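Local coordinates for protein LpxE (Aquifex aeolicus, PDB 6EBU) that probably removes the 1-phosphate from lipid A as a membrane-embedded phosphatase of the PAP2 superfamily, at residues A[29-34]-A[143-148]; A[58-63]-A[122-127]; A[69-74]-A[110-115]. The protein carries 1 engineered substitution. All blocks are in the same frame, centred on the assembly; numbering follows the deposited sequence.

Contact 1: A[29-34]-A[143-148]. With BOG (octyl beta-D-glucopyranoside), chain F; BOG (octyl beta-D-glucopyranoside), chain C; SO4 (sulfate ion), chain B.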
ATOM      1  N   LEU A  29      14.016  14.612   8.016  1.00 41.80           N
ATOM      2  CA  LEU A  29      14.249  14.215   6.632  1.00 47.65           C
ATOM      3  C   LEU A  29      13.359  13.048   6.226  1.00 47.15           C
ATOM      4  O   LEU A  29      12.939  12.967   5.067  1.00 42.06           O
ATOM      5  CB  LEU A  29      15.718  13.856   6.425  1.00 44.10           C
ATOM      6  CG  LEU A  29      16.704  15.021   6.504  1.00 51.03           C
ATOM      7  CD1 LEU A  29      18.103  14.542   6.175  1.00 47.27           C
ATOM      8  CD2 LEU A  29      16.276  16.139   5.567  1.00 49.04           C
ATOM      9  N   LEU A  30      13.070  12.135   7.156  1.00 43.05           N
ATOM     10  CA  LEU A  30      12.116  11.071   6.866  1.00 44.09           C
ATOM     11  C   LEU A  30      10.711  11.631   6.691  1.00 42.65           C
ATOM     12  O   LEU A  30       9.952  11.160   5.835  1.00 37.52           O
ATOM     13  CB  LEU A  30      12.144  10.025   7.979  1.00 42.60           C
ATOM     14  CG  LEU A  30      13.165   8.899   7.833  1.00 46.03           C
ATOM     15  CD1 LEU A  30      13.100   7.966   9.031  1.00 43.85           C
ATOM     16  CD2 LEU A  30      12.921   8.138   6.542  1.00 50.47           C
ATOM     17  N   ASP A  31      10.352  12.639   7.493  1.00 37.84           N
ATOM     18  CA  ASP A  31       9.044  13.269   7.361  1.00 36.40           C
ATOM     19  C   ASP A  31       8.869  13.887   5.982  1.00 48.28           C
ATOM     20  O   ASP A  31       7.804  13.762   5.367  1.00 44.84           O
ATOM     21  CB  ASP A  31       8.856  14.337   8.440  1.00 43.90           C
ATOM     22  CG  ASP A  31       8.747  13.755   9.837  1.00 42.61           C
ATOM     23  OD1 ASP A  31       8.681  12.517   9.973  1.00 48.10           O
ATOM     24  OD2 ASP A  31       8.717  14.545  10.804  1.00 52.87           O
ATOM     25  N   VAL A  32       9.905  14.561   5.480  1.00 39.01           N
ATOM     26  CA  VAL A  32       9.817  15.188   4.167  1.00 41.93           C
ATOM     27  C   VAL A  32       9.785  14.127   3.074  1.00 42.88           C
ATOM     28  O   VAL A  32       8.956  14.184   2.158  1.00 39.69           O
ATOM     29  CB  VAL A  32      10.979  16.176   3.958  1.00 39.61           C
ATOM     30  CG1 VAL A  32      10.962  16.713   2.537  1.00 35.95           C
ATOM     31  CG2 VAL A  32      10.897  17.317   4.963  1.00 36.34           C
ATOM     32  N   PHE A  33      10.682  13.140   3.160  1.00 38.63           N
ATOM     33  CA  PHE A  33      10.755  12.114   2.125  1.00 43.33           C
ATOM     34  C   PHE A  33       9.431  11.376   1.982  1.00 38.25           C
ATOM     35  O   PHE A  33       8.921  11.203   0.869  1.00 39.05           O
ATOM     36  CB  PHE A  33      11.881  11.124   2.429  1.00 34.87           C
ATOM     37  CG  PHE A  33      11.875   9.914   1.535  1.00 36.08           C
ATOM     38  CD1 PHE A  33      12.482   9.956   0.289  1.00 39.22           C
ATOM     39  CD2 PHE A  33      11.249   8.741   1.932  1.00 30.69           C
ATOM     40  CE1 PHE A  33      12.472   8.847  -0.543  1.00 34.77           C
ATOM     41  CE2 PHE A  33      11.231   7.634   1.107  1.00 40.29           C
ATOM     42  CZ  PHE A  33      11.846   7.685  -0.133  1.00 37.86           C
ATOM     43  N   PHE A  34       8.860  10.926   3.101  1.00 38.03           N
ATOM     44  CA  PHE A  34       7.636  10.138   3.030  1.00 39.06           C
ATOM     45  C   PHE A  34       6.432  10.995   2.665  1.00 34.91           C
ATOM     46  O   PHE A  34       5.478  10.490   2.065  1.00 43.61           O
ATOM     47  CB  PHE A  34       7.403   9.408   4.351  1.00 32.30           C
ATOM     48  CG  PHE A  34       8.215   8.159   4.494  1.00 32.49           C
ATOM     49  CD1 PHE A  34       8.267   7.233   3.466  1.00 32.25           C
ATOM     50  CD2 PHE A  34       8.942   7.915   5.647  1.00 31.22           C
ATOM     51  CE1 PHE A  34       9.021   6.079   3.588  1.00 37.05           C
ATOM     52  CE2 PHE A  34       9.699   6.765   5.776  1.00 27.70           C
ATOM     53  CZ  PHE A  34       9.738   5.846   4.745  1.00 35.05           C
ATOM     54  N   ARG A 143       3.051   4.220   5.097  1.00 34.61           N
ATOM     55  CA  ARG A 143       1.754   4.275   5.769  1.00 33.91           C
ATOM     56  C   ARG A 143       1.909   4.136   7.279  1.00 33.23           C
ATOM     57  O   ARG A 143       1.221   4.820   8.046  1.00 33.05           O
ATOM     58  CB  ARG A 143       0.828   3.186   5.222  1.00 37.20           C
ATOM     59  CG  ARG A 143       0.627   3.223   3.711  1.00 30.01           C
ATOM     60  CD  ARG A 143       0.365   4.635   3.221  1.00 36.12           C
ATOM     61  NE  ARG A 143      -1.045   4.998   3.323  1.00 41.06           N
ATOM     62  CZ  ARG A 143      -1.495   6.247   3.351  1.00 37.90           C
ATOM     63  NH1 ARG A 143      -0.644   7.261   3.291  1.00 39.07           N
ATOM     64  NH2 ARG A 143      -2.798   6.482   3.443  1.00 45.07           N
ATOM     65  N   ILE A 144       2.809   3.259   7.726  1.00 34.47           N
ATOM     66  CA  ILE A 144       3.034   3.095   9.158  1.00 28.34           C
ATOM     67  C   ILE A 144       3.782   4.296   9.720  1.00 38.28           C
ATOM     68  O   ILE A 144       3.446   4.805  10.794  1.00 42.29           O
ATOM     69  CB  ILE A 144       3.784   1.779   9.433  1.00 38.46           C
ATOM     70  CG1 ILE A 144       3.122   0.622   8.685  1.00 35.90           C
ATOM     71  CG2 ILE A 144       3.828   1.490  10.929  1.00 32.31           C
ATOM     72  CD1 ILE A 144       3.868  -0.678   8.807  1.00 41.34           C
ATOM     73  N   TYR A 145       4.806   4.770   9.002  1.00 40.25           N
ATOM     74  CA  TYR A 145       5.553   5.934   9.463  1.00 34.15           C
ATOM     75  C   TYR A 145       4.661   7.162   9.575  1.00 38.12           C
ATOM     76  O   TYR A 145       4.850   7.986  10.479  1.00 38.66           O
ATOM     77  CB  TYR A 145       6.730   6.215   8.525  1.00 36.48           C
ATOM     78  CG  TYR A 145       7.613   7.346   9.001  1.00 32.70           C
ATOM     79  CD1 TYR A 145       8.684   7.106   9.852  1.00 38.24           C
ATOM     80  CD2 TYR A 145       7.365   8.657   8.613  1.00 31.16           C
ATOM     81  CE1 TYR A 145       9.488   8.139  10.299  1.00 33.44           C
ATOM     82  CE2 TYR A 145       8.160   9.693   9.052  1.00 37.11           C
ATOM     83  CZ  TYR A 145       9.220   9.431   9.897  1.00 39.45           C
ATOM     84  OH  TYR A 145      10.013  10.465  10.342  1.00 37.42           O
ATOM     85  N   ALA A 146       3.689   7.304   8.673  1.00 38.91           N
ATOM     86  CA  ALA A 146       2.761   8.424   8.738  1.00 35.13           C
ATOM     87  C   ALA A 146       1.767   8.301   9.885  1.00 35.79           C
ATOM     88  O   ALA A 146       1.054   9.269  10.168  1.00 40.92           O
ATOM     89  CB  ALA A 146       2.007   8.555   7.413  1.00 40.83           C
ATOM     90  N   GLY A 147       1.701   7.146  10.545  1.00 38.68           N
ATOM     91  CA  GLY A 147       0.773   6.955  11.639  1.00 39.13           C
ATOM     92  C   GLY A 147      -0.660   6.699  11.230  1.00 45.14           C
ATOM     93  O   GLY A 147      -1.557   6.808  12.070  1.00 46.06           O
ATOM     94  N   VAL A 148      -0.906   6.349   9.965  1.00 42.21           N
ATOM     95  CA  VAL A 148      -2.268   6.148   9.482  1.00 40.14           C
ATOM     96  C   VAL A 148      -2.623   4.679   9.304  1.00 35.19           C
ATOM     97  O   VAL A 148      -3.787   4.370   9.004  1.00 43.14           O
ATOM     98  CB  VAL A 148      -2.508   6.904   8.158  1.00 41.30           C
ATOM     99  CG1 VAL A 148      -2.239   8.390   8.343  1.00 37.44           C
ATOM    100  CG2 VAL A 148      -1.642   6.328   7.044  1.00 35.73           C
TER
HETATM  101  O1  BOG F 205      -6.449   7.474   0.469  0.62 59.97           O
HETATM  102  C1' BOG F 205      -5.262   7.331  -0.309  0.62 60.75           C
HETATM  103  C2' BOG F 205      -4.594   8.714  -0.481  0.62 59.88           C
HETATM  104  C3' BOG F 205      -3.053   8.536  -0.649  0.62 53.96           C
HETATM  105  C4' BOG F 205      -2.300   9.478   0.330  0.62 58.28           C
HETATM  106  C5' BOG F 205      -2.995   9.468   1.710  0.62 56.07           C
HETATM  107  C6' BOG F 205      -2.492  10.656   2.556  0.62 58.18           C
HETATM  108  C7' BOG F 205      -3.202  11.940   2.133  0.62 58.42           C
HETATM  109  C8' BOG F 205      -4.686  11.847   2.495  0.62 56.78           C
HETATM  110  O1  BOG C 202      14.815   7.307   3.089  1.00 53.66           O
HETATM  111  C1' BOG C 202      14.986   8.712   3.275  1.00 49.33           C
HETATM  112  C2' BOG C 202      16.209   8.968   4.181  1.00 56.36           C
HETATM  113  C3' BOG C 202      16.460  10.503   4.303  1.00 49.06           C
HETATM  114  C4' BOG C 202      17.987  10.790   4.259  1.00 60.98           C
HETATM  115  C5' BOG C 202      18.655   9.884   3.203  1.00 57.24           C
HETATM  116  C6' BOG C 202      19.936  10.547   2.653  1.00 50.06           C
HETATM  117  C7' BOG C 202      20.748   9.497   1.898  1.00 60.38           C
HETATM  118  C8' BOG C 202      22.009  10.135   1.310  1.00 52.70           C
HETATM  119  S   SO4 B 201      -5.421   3.899   2.546  1.00 53.74           S
HETATM  120  O1  SO4 B 201      -3.967   3.826   2.667  1.00 53.58           O
HETATM  121  O2  SO4 B 201      -5.918   5.048   3.295  1.00 53.46           O
HETATM  122  O3  SO4 B 201      -6.003   2.674   3.086  1.00 52.52           O
HETATM  123  O4  SO4 B 201      -5.789   4.038   1.140  1.00 51.47           O
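With CG trans to the amide nitrogen (chi1 -176°), Tyr145 sends its ring across to helix 28-37, while Asp31, its CG beside its own backbone N (chi1 -68°), turns a carboxylate to meet it. The phenol OH donates to Asp31 OD1 in a bond modelled at 2.5 Å, a length that is doubtful at this resolution, and OD1 arrives at the edge of the ring near its plane. Tyrosine suits the place because it combines an apolar body with a polar end: the OH also meets the backbone N of His27, and Arg26 makes a cation-pi contact with the ring. Phe34 packs over one face, its CD2 3.4 Å from Tyr145 CD2; the two rings are inclined at 44°, neither stacked nor edge-to-face. Leu30 adds an oblique apolar touch, with its CB 3.5 Å from Tyr145 CZ. Beyond Tyr145, Gly147 takes the positive phi of a Schellman motif, easy for glycine, and turns the chain toward Val148, whose CG2 lies 3.7 Å above the centre of the Arg143 guanidinium. That flat group presents its edge to a sulfate, NE at 3.2 Å and NH2 at 3.0 Å from sulfate O1. Lys79, Arg86, His149 and the backbone N of Gly108 complete the anion site, a cluster consistent with the phosphate-binding active site of PAP2 phosphatases.

Contact 2: A[58-63]-A[122-127]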
ATOM      1  N   LYS A  58       2.373  -2.188 -23.876  1.00 42.39           N
ATOM      2  CA  LYS A  58       0.922  -2.289 -24.009  1.00 38.17           C
ATOM      3  C   LYS A  58       0.393  -3.635 -23.531  1.00 36.44           C
ATOM      4  O   LYS A  58      -0.760  -3.729 -23.096  1.00 42.72           O
ATOM      5  CB  LYS A  58       0.508  -2.042 -25.460  1.00 47.54           C
ATOM      6  N   GLU A  59       1.217  -4.684 -23.591  1.00 41.82           N
ATOM      7  CA  GLU A  59       0.782  -5.992 -23.115  1.00 45.88           C
ATOM      8  C   GLU A  59       0.502  -6.000 -21.616  1.00 48.03           C
ATOM      9  O   GLU A  59      -0.188  -6.902 -21.131  1.00 43.17           O
ATOM     10  CB  GLU A  59       1.833  -7.050 -23.456  1.00 51.53           C
ATOM     11  CG  GLU A  59       3.192  -6.817 -22.810  1.00 60.89           C
ATOM     12  CD  GLU A  59       4.112  -5.962 -23.667  1.00 65.15           C
ATOM     13  OE1 GLU A  59       3.619  -5.303 -24.607  1.00 59.70           O
ATOM     14  OE2 GLU A  59       5.332  -5.954 -23.403  1.00 73.29           O
ATOM     15  N   LYS A  60       1.014  -5.018 -20.877  1.00 49.10           N
ATOM     16  CA  LYS A  60       0.811  -4.941 -19.438  1.00 47.91           C
ATOM     17  C   LYS A  60      -0.398  -4.100 -19.047  1.00 45.00           C
ATOM     18  O   LYS A  60      -0.740  -4.052 -17.861  1.00 45.10           O
ATOM     19  CB  LYS A  60       2.062  -4.368 -18.763  1.00 49.90           C
ATOM     20  CG  LYS A  60       2.803  -5.349 -17.876  1.00 52.84           C
ATOM     21  CD  LYS A  60       3.327  -6.533 -18.662  1.00 54.69           C
ATOM     22  CE  LYS A  60       4.205  -7.419 -17.794  1.00 58.24           C
ATOM     23  NZ  LYS A  60       5.405  -6.690 -17.299  1.00 49.98           N
ATOM     24  N   VAL A  61      -1.051  -3.446 -20.007  1.00 39.84           N
ATOM     25  CA  VAL A  61      -2.149  -2.543 -19.671  1.00 40.42           C
ATOM     26  C   VAL A  61      -3.349  -3.328 -19.158  1.00 41.97           C
ATOM     27  O   VAL A  61      -3.895  -3.029 -18.090  1.00 43.77           O
ATOM     28  CB  VAL A  61      -2.515  -1.672 -20.885  1.00 46.52           C
ATOM     29  CG1 VAL A  61      -3.786  -0.891 -20.609  1.00 41.33           C
ATOM     30  CG2 VAL A  61      -1.367  -0.731 -21.226  1.00 44.94           C
ATOM     31  N   LYS A  62      -3.781  -4.340 -19.911  1.00 43.63           N
ATOM     32  CA  LYS A  62      -4.934  -5.133 -19.489  1.00 43.46           C
ATOM     33  C   LYS A  62      -4.696  -5.866 -18.174  1.00 39.16           C
ATOM     34  O   LYS A  62      -5.577  -5.810 -17.298  1.00 41.68           O
ATOM     35  CB  LYS A  62      -5.335  -6.101 -20.609  1.00 50.81           C
ATOM     36  N   PRO A  63      -3.568  -6.559 -17.956  1.00 38.92           N
ATOM     37  CA  PRO A  63      -3.358  -7.180 -16.637  1.00 35.76           C
ATOM     38  C   PRO A  63      -3.391  -6.189 -15.487  1.00 43.30           C
ATOM     39  O   PRO A  63      -3.963  -6.491 -14.433  1.00 45.12           O
ATOM     40  CB  PRO A  63      -1.978  -7.837 -16.776  1.00 44.03           C
ATOM     41  CG  PRO A  63      -1.829  -8.078 -18.225  1.00 43.65           C
ATOM     42  CD  PRO A  63      -2.489  -6.916 -18.895  1.00 38.84           C
ATOM     43  N   HIS A 122       6.593  -8.736 -13.879  1.00 42.59           N
ATOM     44  CA  HIS A 122       6.489 -10.016 -14.567  1.00 47.72           C
ATOM     45  C   HIS A 122       7.243  -9.988 -15.891  1.00 48.96           C
ATOM     46  O   HIS A 122       7.025  -9.109 -16.730  1.00 53.20           O
ATOM     47  CB  HIS A 122       5.020 -10.363 -14.804  1.00 48.57           C
ATOM     48  CG  HIS A 122       4.809 -11.712 -15.418  1.00 53.03           C
ATOM     49  ND1 HIS A 122       4.873 -11.928 -16.778  1.00 50.21           N
ATOM     50  CD2 HIS A 122       4.533 -12.913 -14.857  1.00 44.02           C
ATOM     51  CE1 HIS A 122       4.646 -13.206 -17.029  1.00 53.11           C
ATOM     52  NE2 HIS A 122       4.436 -13.824 -15.881  1.00 54.25           N
ATOM     53  N   GLY A 123       8.135 -10.962 -16.073  1.00 44.22           N
ATOM     54  CA  GLY A 123       8.897 -11.072 -17.300  1.00 42.83           C
ATOM     55  C   GLY A 123       9.905  -9.972 -17.535  1.00 42.35           C
ATOM     56  O   GLY A 123      10.296  -9.739 -18.680  1.00 58.53           O
ATOM     57  N   GLU A 124      10.344  -9.288 -16.486  1.00 43.48           N
ATOM     58  CA  GLU A 124      11.277  -8.180 -16.616  1.00 45.17           C
ATOM     59  C   GLU A 124      12.602  -8.526 -15.950  1.00 43.74           C
ATOM     60  O   GLU A 124      12.729  -9.518 -15.229  1.00 46.44           O
ATOM     61  CB  GLU A 124      10.685  -6.901 -16.014  1.00 44.22           C
ATOM     62  CG  GLU A 124       9.285  -6.579 -16.517  1.00 51.82           C
ATOM     63  CD  GLU A 124       9.269  -6.062 -17.945  1.00 58.30           C
ATOM     64  OE1 GLU A 124      10.293  -5.504 -18.395  1.00 51.89           O
ATOM     65  OE2 GLU A 124       8.227  -6.209 -18.619  1.00 67.68           O
ATOM     66  N   LYS A 125      13.600  -7.687 -16.213  1.00 43.20           N
ATOM     67  CA  LYS A 125      14.930  -7.904 -15.670  1.00 43.69           C
ATOM     68  C   LYS A 125      14.925  -7.741 -14.151  1.00 42.62           C
ATOM     69  O   LYS A 125      14.035  -7.119 -13.563  1.00 42.35           O
ATOM     70  CB  LYS A 125      15.934  -6.946 -16.312  1.00 49.26           C
ATOM     71  CG  LYS A 125      16.035  -7.093 -17.823  1.00 59.58           C
ATOM     72  CD  LYS A 125      17.476  -7.283 -18.277  1.00 73.41           C
ATOM     73  CE  LYS A 125      17.559  -7.475 -19.786  1.00 71.31           C
ATOM     74  NZ  LYS A 125      17.596  -8.916 -20.163  1.00 75.14           N
ATOM     75  N   LEU A 126      15.953  -8.311 -13.520  1.00 41.92           N
ATOM     76  CA  LEU A 126      15.976  -8.411 -12.064  1.00 43.70           C
ATOM     77  C   LEU A 126      16.002  -7.039 -11.402  1.00 43.96           C
ATOM     78  O   LEU A 126      15.322  -6.820 -10.392  1.00 49.79           O
ATOM     79  CB  LEU A 126      17.180  -9.242 -11.623  1.00 50.28           C
ATOM     80  CG  LEU A 126      17.199  -9.670 -10.158  1.00 52.03           C
ATOM     81  CD1 LEU A 126      15.903 -10.382  -9.809  1.00 47.96           C
ATOM     82  CD2 LEU A 126      18.398 -10.563  -9.886  1.00 52.71           C
ATOM     83  N   HIS A 127      16.783  -6.103 -11.948  1.00 38.60           N
ATOM     84  CA  HIS A 127      16.869  -4.785 -11.326  1.00 45.05           C
ATOM     85  C   HIS A 127      15.553  -4.027 -11.437  1.00 37.34           C
ATOM     86  O   HIS A 127      15.265  -3.165 -10.599  1.00 41.08           O
ATOM     87  CB  HIS A 127      18.014  -3.976 -11.938  1.00 46.67           C
ATOM     88  CG  HIS A 127      17.939  -3.840 -13.427  1.00 54.41           C
ATOM     89  ND1 HIS A 127      17.413  -2.726 -14.047  1.00 55.57           N
ATOM     90  CD2 HIS A 127      18.336  -4.671 -14.421  1.00 61.36           C
ATOM     91  CE1 HIS A 127      17.483  -2.879 -15.357  1.00 61.52           C
ATOM     92  NE2 HIS A 127      18.040  -4.051 -15.611  1.00 63.27           N
TER
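Lys60 NZ is gripped from segment 122-127 by two oxygens: the backbone O of His122 at 3.0 Å and the carboxylate OE2 of Glu124 at 3.2 Å. A weak bond to Val119 O is added from the end of helix 108-121, in the helical bundle of the PAP2 fold, so the ammonium serves the place where that helix gives way to the turn leading into helix 126-145. Carbonyls at a helix C-terminus probably carry extra negative potential, which suits a lysine. The His122 carbonyl accepts the bond on a lone pair, in the carbonyl plane, with a C=O...N angle of 144°. Glu124 comes from the opposite direction and is met on its anti side, NZ lying 18° out of the carboxylate plane; the same OE2 also pairs with Arg57 NE, and two cations probably keep this glutamate ionised. Bends at chi2 (62°) and chi4 fold the lysine chain and bring NZ to the turn. Gly123, between the two acceptors, has a positive phi that glycine adopts readily, which probably helps the His122 carbonyl and the Glu124 side chain converge on one nitrogen. Lys60 CE comes within 4.3 Å of His122 CB, a loose approach.

Contact 3: A[69-74]-A[110-115]. Engineered in segment 69-74: Met69 (natural residue Ile).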
ATOM      1  N   MET A  69      -8.600  -3.311 -10.571  1.00 40.63           N
ATOM      2  CA  MET A  69     -10.021  -3.518 -10.318  1.00 41.59           C
ATOM      3  C   MET A  69     -10.238  -4.566  -9.235  1.00 43.19           C
ATOM      4  O   MET A  69     -11.081  -4.388  -8.346  1.00 43.63           O
ATOM      5  CB  MET A  69     -10.728  -3.942 -11.605  1.00 47.19           C
ATOM      6  CG  MET A  69     -11.217  -2.799 -12.470  1.00 52.91           C
ATOM      7  SD  MET A  69     -12.020  -3.407 -13.966  1.00 70.27           S
ATOM      8  CE  MET A  69     -13.161  -4.609 -13.277  1.00 37.68           C
ATOM      9  N   LEU A  70      -9.485  -5.667  -9.293  1.00 42.65           N
ATOM     10  CA  LEU A  70      -9.628  -6.721  -8.293  1.00 42.50           C
ATOM     11  C   LEU A  70      -9.247  -6.219  -6.905  1.00 45.89           C
ATOM     12  O   LEU A  70     -10.018  -6.366  -5.948  1.00 41.65           O
ATOM     13  CB  LEU A  70      -8.775  -7.932  -8.679  1.00 40.79           C
ATOM     14  CG  LEU A  70      -9.230  -8.784  -9.864  1.00 53.56           C
ATOM     15  CD1 LEU A  70      -8.187  -9.847 -10.191  1.00 46.01           C
ATOM     16  CD2 LEU A  70     -10.582  -9.423  -9.584  1.00 53.73           C
ATOM     17  N   GLU A  71      -8.059  -5.620  -6.774  1.00 39.02           N
ATOM     18  CA  GLU A  71      -7.608  -5.187  -5.454  1.00 41.53           C
ATOM     19  C   GLU A  71      -8.476  -4.056  -4.915  1.00 37.15           C
ATOM     20  O   GLU A  71      -8.773  -4.019  -3.715  1.00 43.26           O
ATOM     21  CB  GLU A  71      -6.132  -4.774  -5.496  1.00 38.49           C
ATOM     22  CG  GLU A  71      -5.816  -3.567  -6.368  1.00 41.64           C
ATOM     23  CD  GLU A  71      -5.787  -2.265  -5.585  1.00 40.92           C
ATOM     24  OE1 GLU A  71      -5.958  -2.302  -4.348  1.00 45.04           O
ATOM     25  OE2 GLU A  71      -5.604  -1.200  -6.211  1.00 46.60           O
ATOM     26  N   THR A  72      -8.911  -3.138  -5.782  1.00 35.97           N
ATOM     27  CA  THR A  72      -9.735  -2.021  -5.325  1.00 37.83           C
ATOM     28  C   THR A  72     -11.052  -2.517  -4.744  1.00 42.93           C
ATOM     29  O   THR A  72     -11.463  -2.094  -3.658  1.00 44.43           O
ATOM     30  CB  THR A  72      -9.996  -1.047  -6.475  1.00 45.88           C
ATOM     31  OG1 THR A  72      -8.759  -0.456  -6.894  1.00 43.55           O
ATOM     32  CG2 THR A  72     -10.959   0.047  -6.037  1.00 38.48           C
ATOM     33  N   VAL A  73     -11.730  -3.416  -5.460  1.00 43.00           N
ATOM     34  CA  VAL A  73     -12.984  -3.973  -4.963  1.00 47.75           C
ATOM     35  C   VAL A  73     -12.754  -4.693  -3.641  1.00 43.72           C
ATOM     36  O   VAL A  73     -13.487  -4.494  -2.664  1.00 46.43           O
ATOM     37  CB  VAL A  73     -13.608  -4.905  -6.018  1.00 46.48           C
ATOM     38  CG1 VAL A  73     -14.675  -5.784  -5.389  1.00 39.71           C
ATOM     39  CG2 VAL A  73     -14.187  -4.092  -7.166  1.00 46.05           C
ATOM     40  N   LEU A  74     -11.716  -5.529  -3.587  1.00 46.32           N
ATOM     41  CA  LEU A  74     -11.432  -6.284  -2.374  1.00 47.43           C
ATOM     42  C   LEU A  74     -11.047  -5.372  -1.214  1.00 43.85           C
ATOM     43  O   LEU A  74     -11.397  -5.656  -0.064  1.00 53.71           O
ATOM     44  CB  LEU A  74     -10.326  -7.303  -2.651  1.00 50.73           C
ATOM     45  CG  LEU A  74      -9.907  -8.237  -1.517  1.00 53.53           C
ATOM     46  CD1 LEU A  74     -11.123  -8.835  -0.830  1.00 57.82           C
ATOM     47  CD2 LEU A  74      -8.993  -9.331  -2.047  1.00 53.40           C
ATOM     48  N   THR A 110      -0.903   0.469  -0.070  1.00 29.49           N
ATOM     49  CA  THR A 110      -0.006  -0.679  -0.125  1.00 32.73           C
ATOM     50  C   THR A 110      -0.495  -1.714  -1.133  1.00 30.02           C
ATOM     51  O   THR A 110       0.302  -2.264  -1.901  1.00 32.33           O
ATOM     52  CB  THR A 110       0.132  -1.298   1.266  1.00 32.09           C
ATOM     53  OG1 THR A 110       0.536  -0.287   2.199  1.00 42.36           O
ATOM     54  CG2 THR A 110       1.162  -2.413   1.260  1.00 34.44           C
ATOM     55  N   ALA A 111      -1.804  -1.976  -1.156  1.00 28.25           N
ATOM     56  CA  ALA A 111      -2.351  -2.959  -2.086  1.00 26.98           C
ATOM     57  C   ALA A 111      -2.128  -2.535  -3.535  1.00 33.77           C
ATOM     58  O   ALA A 111      -1.720  -3.346  -4.375  1.00 36.91           O
ATOM     59  CB  ALA A 111      -3.839  -3.171  -1.802  1.00 26.00           C
ATOM     60  N   MET A 112      -2.387  -1.262  -3.847  1.00 39.38           N
ATOM     61  CA  MET A 112      -2.163  -0.771  -5.204  1.00 41.17           C
ATOM     62  C   MET A 112      -0.686  -0.828  -5.574  1.00 34.19           C
ATOM     63  O   MET A 112      -0.330  -1.248  -6.683  1.00 31.78           O
ATOM     64  CB  MET A 112      -2.694   0.659  -5.342  1.00 34.54           C
ATOM     65  CG  MET A 112      -2.586   1.230  -6.752  1.00 31.74           C
ATOM     66  SD  MET A 112      -2.503   3.036  -6.804  1.00 29.27           S
ATOM     67  CE  MET A 112      -0.813   3.315  -6.283  1.00 36.63           C
ATOM     68  N   ALA A 113       0.189  -0.416  -4.654  1.00 29.29           N
ATOM     69  CA  ALA A 113       1.619  -0.398  -4.945  1.00 34.53           C
ATOM     70  C   ALA A 113       2.151  -1.802  -5.199  1.00 30.07           C
ATOM     71  O   ALA A 113       2.955  -2.014  -6.114  1.00 36.81           O
ATOM     72  CB  ALA A 113       2.378   0.272  -3.800  1.00 28.87           C
ATOM     73  N   PHE A 114       1.710  -2.781  -4.406  1.00 34.47           N
ATOM     74  CA  PHE A 114       2.132  -4.157  -4.642  1.00 37.15           C
ATOM     75  C   PHE A 114       1.438  -4.760  -5.856  1.00 36.93           C
ATOM     76  O   PHE A 114       1.989  -5.665  -6.490  1.00 41.06           O
ATOM     77  CB  PHE A 114       1.878  -5.011  -3.396  1.00 41.96           C
ATOM     78  CG  PHE A 114       2.999  -4.957  -2.396  1.00 38.16           C
ATOM     79  CD1 PHE A 114       3.051  -3.945  -1.451  1.00 28.26           C
ATOM     80  CD2 PHE A 114       4.011  -5.903  -2.417  1.00 36.68           C
ATOM     81  CE1 PHE A 114       4.088  -3.885  -0.535  1.00 40.99           C
ATOM     82  CE2 PHE A 114       5.050  -5.849  -1.503  1.00 36.27           C
ATOM     83  CZ  PHE A 114       5.089  -4.839  -0.561  1.00 35.34           C
ATOM     84  N   THR A 115       0.245  -4.271  -6.197  1.00 35.60           N
ATOM     85  CA  THR A 115      -0.387  -4.668  -7.451  1.00 36.23           C
ATOM     86  C   THR A 115       0.417  -4.165  -8.642  1.00 33.13           C
ATOM     87  O   THR A 115       0.653  -4.903  -9.607  1.00 39.63           O
ATOM     88  CB  THR A 115      -1.816  -4.131  -7.515  1.00 40.87           C
ATOM     89  OG1 THR A 115      -2.551  -4.571  -6.369  1.00 41.96           O
ATOM     90  CG2 THR A 115      -2.501  -4.615  -8.764  1.00 35.42           C
TER
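Glu71 fills the seam between helix 61-82 and helix 108-121, an antiparallel pair in the PAP2 helical bundle whose short segments run at 164° with their axes 9.7 Å apart. The tight part of the contact is this one side chain laid against the surface of the other helix. Its CG occupies the crowded position between backbone N and carbonyl carbon (chi1 64°), and a bend at chi2 (95°) then turns the carboxylate against the Ala111-Met112 edge of segment 110-115. Glu71 CG rests 3.4 Å from Thr115 OG1. Farther out, OE1 meets the methyl of Ala111, 3.4 Å from its CB, and OE2 lies 3.6 Å from Met112 CB. Alanine's small methyl suits the closest backbone approach, where the CA atoms of Glu71 and Ala111 are 6.6 Å apart. Across the two segments the glutamate touches by packing and makes no hydrogen bond; in so buried a setting its ionised form is probably disfavoured. An alanine in place of Glu71 would strip away CG and the carboxylate, which is likely to open a gap and leave Ala111 CB and Thr115 OG1 without their neighbour. The other side of segment 69-74 is much looser: Val73 and Leu74 are exposed and do not reach segment 110-115, and their apolar side chains are consistent with a predicted membrane-spanning helix. Met69, an engineered residue, is exposed as well. Met112 offers its CB to Glu71, while the end of its chain leads away from segment 69-74; the side chain also touches Ile68 and Tyr135. Within its own helix Thr115 OG1 donates to Ala111 O, in a bond whose 2.5 Å length is doubtful at this resolution.

Along the chain the pairings enclose one another: contact 1 spans the widest stretch, contact 2 falls within it, and contact 3 lies innermost. Contacts 2 and 3 share helix 61-82, their centres about 17 Å apart, whereas contacts 1 and 2 share helix 126-145, with centres about 29 Å apart on opposite sides of the chain's centre. Contacts 1 and 3, about 21 Å between centres, do touch, through Arg143 CG and Thr110 OG1, 3.8 Å apart. Helices 108-121 and 126-145 follow one another in sequence. Contact 1 thus lies by the probable phosphate site, contact 3 links to it through Thr110, and contact 2 joins helices at the far end of the bundle.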